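Local coordinates for putative amino acid binding protein (Streptococcus mutans, PDB 4C0R) that binds glutathione and its oxidized disulfide, and probably delivers them to the cystine ABC importer TcyBC for uptake, at residues E143-Q148 with D158-E163. Sequence-based numbering, arbitrary orientation.
Sequences EDLAHQ and DFKIFE. With CD (cadmium ion), chain G; CD (cadmium ion), chain I; CD (cadmium ion), chain M; GDS (oxidized glutathione disulfide), chain C.
In the glutathione disulfide pocket of this family 3 solute-binding protein, the first turn of helix 145-153 meets strand 160-163, and Gln148 and Lys160 join ends around one ligand carboxylate. Lys160 NZ gives a hydrogen bond to Gln148 OE1 at 2.9 Å, with NZ 29° out of the Gln148 carbonyl plane, and another to ligand OE6 at 2.7 Å. The same ligand oxygen accepts from Gln148 NE2 at 3.0 Å, so amide, ammonium and carboxylate close a small ring of bonds. Gln148 NE2 also donates a bent hydrogen bond to Glu143 O; with OE1 accepting from Lys160, this sets which way round the amide lies, while Gln113 O helps place the ammonium group. Nearby, Leu145 lays CD2 over one face of the Phe162 ring, a CH-pi contact 3.7 Å from the centroid. With CG anti to the backbone N (chi1 -158°), Phe162 turns its CZ to ligand O6, 3.3 Å away. Glu163 OE1 sits over the opposite ring face, and its OE2 accepts from ligand N6 at 2.9 Å. A buried lysine facing the carboxylate and a glutamate facing the amino group thus probably read opposite charges, with the Phe162 ring, backed by Leu145, as apolar spacer.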
loop_
_atom_site.group_PDB
_atom_site.type_symbol
_atom_site.label_atom_id
_atom_site.label_comp_id
_atom_site.label_asym_id
_atom_site.label_seq_id
_atom_site.Cartn_x
_atom_site.Cartn_y
_atom_site.Cartn_z
ATOM N N GLU A 143 -6.402 3.926 -13.706
ATOM C CA GLU A 143 -6.033 5.242 -13.230
ATOM C C GLU A 143 -5.618 5.215 -11.761
ATOM O O GLU A 143 -5.941 4.277 -11.042
ATOM C CB GLU A 143 -7.125 6.238 -13.474
ATOM C CG GLU A 143 -7.412 6.362 -15.010
ATOM C CD GLU A 143 -6.122 6.241 -15.830
ATOM O OE1 GLU A 143 -5.212 7.094 -15.624
ATOM O OE2 GLU A 143 -5.984 5.299 -16.653
ATOM N N ASP A 144 -4.878 6.233 -11.354
ATOM C CA ASP A 144 -4.251 6.157 -10.043
ATOM C C ASP A 144 -5.188 6.567 -8.911
ATOM O O ASP A 144 -6.311 6.995 -9.139
ATOM C CB ASP A 144 -2.918 6.918 -9.996
ATOM C CG ASP A 144 -3.071 8.380 -10.216
ATOM O OD1 ASP A 144 -4.083 9.010 -9.807
ATOM O OD2 ASP A 144 -2.134 8.963 -10.829
ATOM N N LEU A 145 -4.740 6.325 -7.698
ATOM C CA LEU A 145 -5.596 6.473 -6.530
ATOM C C LEU A 145 -6.110 7.880 -6.385
ATOM O O LEU A 145 -7.289 8.084 -6.064
ATOM C CB LEU A 145 -4.803 6.046 -5.318
ATOM C CG LEU A 145 -5.528 6.229 -3.958
ATOM C CD1 LEU A 145 -6.792 5.375 -3.833
ATOM C CD2 LEU A 145 -4.541 6.007 -2.787
ATOM N N ALA A 146 -5.243 8.877 -6.522
ATOM C CA ALA A 146 -5.712 10.257 -6.377
ATOM C C ALA A 146 -6.806 10.558 -7.414
ATOM O O ALA A 146 -7.740 11.265 -7.127
ATOM C CB ALA A 146 -4.543 11.220 -6.511
ATOM N N HIS A 147 -6.643 10.026 -8.626
ATOM C CA HIS A 147 -7.592 10.212 -9.715
ATOM C C HIS A 147 -8.955 9.644 -9.257
ATOM O O HIS A 147 -9.999 10.230 -9.505
ATOM C CB HIS A 147 -7.080 9.473 -10.960
ATOM C CG HIS A 147 -7.873 9.724 -12.209
ATOM N ND1 HIS A 147 -7.698 10.849 -12.993
ATOM C CD2 HIS A 147 -8.857 8.998 -12.806
ATOM C CE1 HIS A 147 -8.525 10.798 -14.027
ATOM N NE2 HIS A 147 -9.246 9.691 -13.933
ATOM N N GLN A 148 -8.921 8.467 -8.638
ATOM C CA GLN A 148 -10.141 7.800 -8.249
ATOM C C GLN A 148 -10.791 8.550 -7.097
ATOM O O GLN A 148 -12.042 8.717 -7.081
ATOM C CB GLN A 148 -9.895 6.357 -7.858
ATOM C CG GLN A 148 -9.258 5.456 -8.958
ATOM C CD GLN A 148 -8.971 4.086 -8.388
ATOM O OE1 GLN A 148 -9.849 3.458 -7.883
ATOM N NE2 GLN A 148 -7.730 3.650 -8.454
ATOM N N ASP A 158 -19.353 6.600 -6.464
ATOM C CA ASP A 158 -19.996 6.897 -5.207
ATOM C C ASP A 158 -19.115 6.787 -3.955
ATOM O O ASP A 158 -19.373 7.441 -2.957
ATOM C CB ASP A 158 -21.171 5.941 -5.015
ATOM C CG ASP A 158 -22.233 6.036 -6.139
ATOM O OD1 ASP A 158 -22.429 7.136 -6.688
ATOM O OD2 ASP A 158 -22.846 4.976 -6.409
ATOM N N PHE A 159 -18.108 5.928 -3.996
ATOM C CA PHE A 159 -17.241 5.723 -2.853
ATOM C C PHE A 159 -15.928 5.134 -3.332
ATOM O O PHE A 159 -15.880 4.607 -4.468
ATOM C CB PHE A 159 -17.860 4.763 -1.809
ATOM C CG PHE A 159 -17.972 3.329 -2.249
ATOM C CD1 PHE A 159 -19.094 2.878 -2.901
ATOM C CD2 PHE A 159 -16.961 2.411 -1.995
ATOM C CE1 PHE A 159 -19.213 1.588 -3.272
ATOM C CE2 PHE A 159 -17.063 1.112 -2.345
ATOM C CZ PHE A 159 -18.217 0.679 -3.009
ATOM N N LYS A 160 -14.904 5.171 -2.464
ATOM C CA LYS A 160 -13.647 4.437 -2.720
ATOM C C LYS A 160 -13.141 3.884 -1.384
ATOM O O LYS A 160 -13.015 4.615 -0.417
ATOM C CB LYS A 160 -12.584 5.354 -3.337
ATOM C CG LYS A 160 -11.199 4.725 -3.527
ATOM C CD LYS A 160 -11.220 3.562 -4.502
ATOM C CE LYS A 160 -9.826 2.988 -4.687
ATOM N NZ LYS A 160 -9.823 1.801 -5.563
ATOM N N ILE A 161 -12.846 2.594 -1.368
ATOM C CA ILE A 161 -12.229 1.940 -0.223
ATOM C C ILE A 161 -10.704 1.867 -0.415
ATOM O O ILE A 161 -10.212 1.445 -1.459
ATOM C CB ILE A 161 -12.757 0.527 0.027
ATOM C CG1 ILE A 161 -14.265 0.570 0.273
ATOM C CG2 ILE A 161 -12.029 -0.133 1.195
ATOM C CD1 ILE A 161 -14.895 -0.801 0.309
ATOM N N PHE A 162 -9.963 2.388 0.549
ATOM C CA PHE A 162 -8.507 2.301 0.491
ATOM C C PHE A 162 -7.931 2.450 1.869
ATOM O O PHE A 162 -8.644 2.820 2.816
ATOM C CB PHE A 162 -7.937 3.420 -0.421
ATOM C CG PHE A 162 -6.540 3.065 -0.948
ATOM C CD1 PHE A 162 -6.390 2.043 -1.892
ATOM C CD2 PHE A 162 -5.432 3.661 -0.444
ATOM C CE1 PHE A 162 -5.126 1.650 -2.335
ATOM C CE2 PHE A 162 -4.147 3.259 -0.889
ATOM C CZ PHE A 162 -4.021 2.250 -1.858
ATOM N N GLU A 163 -6.623 2.219 2.012
ATOM C CA GLU A 163 -5.936 2.494 3.291
ATOM C C GLU A 163 -6.081 3.966 3.722
ATOM O O GLU A 163 -6.022 4.863 2.908
ATOM C CB GLU A 163 -4.456 2.142 3.165
ATOM C CG GLU A 163 -4.127 0.658 3.267
ATOM C CD GLU A 163 -4.406 -0.206 2.073
ATOM O OE1 GLU A 163 -4.635 0.298 0.960
ATOM O OE2 GLU A 163 -4.380 -1.407 2.304
HETATM CD CD CD G . -6.067 12.380 -12.545
HETATM CD CD CD I . -2.967 11.003 -10.692
HETATM CD CD CD M . -24.441 6.207 -7.644
HETATM C CD1 GDS C . -2.562 0.579 -12.163
HETATM N N2 GDS C . -3.190 1.699 -11.449
HETATM C CA2 GDS C . -2.293 2.561 -10.771
HETATM C C2 GDS C . -1.642 3.668 -11.522
HETATM O O2 GDS C . -0.566 4.163 -11.124
HETATM C CB2 GDS C . -1.918 2.428 -9.345
HETATM S SG2 GDS C . -2.856 1.187 -8.480
HETATM N N3 GDS C . -2.302 4.140 -12.722
HETATM C CA3 GDS C . -1.657 5.162 -13.546
HETATM C C3 GDS C . -1.139 4.376 -14.748
HETATM O OE3 GDS C . -1.158 4.879 -15.915
HETATM O OE4 GDS C . -0.685 3.201 -14.633
HETATM N N4 GDS C . -3.837 1.169 -5.388
HETATM C CA4 GDS C . -5.009 1.982 -5.609
HETATM C C4 GDS C . -6.218 1.123 -5.741
HETATM O OE5 GDS C . -6.247 -0.056 -5.271
HETATM O OE6 GDS C . -7.229 1.647 -6.285
HETATM C C5 GDS C . -2.562 1.812 -5.322
HETATM O O5 GDS C . -2.487 3.037 -5.412
HETATM C CA5 GDS C . -1.434 0.886 -5.233
HETATM N N5 GDS C . -1.573 -0.287 -4.472
HETATM C CB5 GDS C . -0.613 0.811 -6.477
HETATM S SG5 GDS C . -1.521 -0.143 -7.724
HETATM C CA6 GDS C . -3.309 -2.895 -0.938
HETATM C C6 GDS C . -2.720 -4.169 -1.522
HETATM O OE7 GDS C . -3.265 -4.673 -2.542
HETATM O OE8 GDS C . -1.704 -4.702 -1.014
HETATM N N6 GDS C . -2.646 -2.657 0.358
HETATM C CB6 GDS C . -3.148 -1.749 -1.869
HETATM C CG6 GDS C . -1.717 -1.757 -2.453
HETATM C CD6 GDS C . -1.494 -0.399 -3.084
HETATM O O6 GDS C . -1.216 0.642 -2.470
HETATM O O HOH W 1 -4.964 12.407 -10.220
HETATM O O HOH W 2 -7.771 13.639 -11.817
HETATM O O HOH W 3 -1.212 12.471 -11.617
HETATM O O HOH W 4 -1.667 11.080 -8.416
HETATM O O HOH W 5 -22.680 6.527 -9.512
#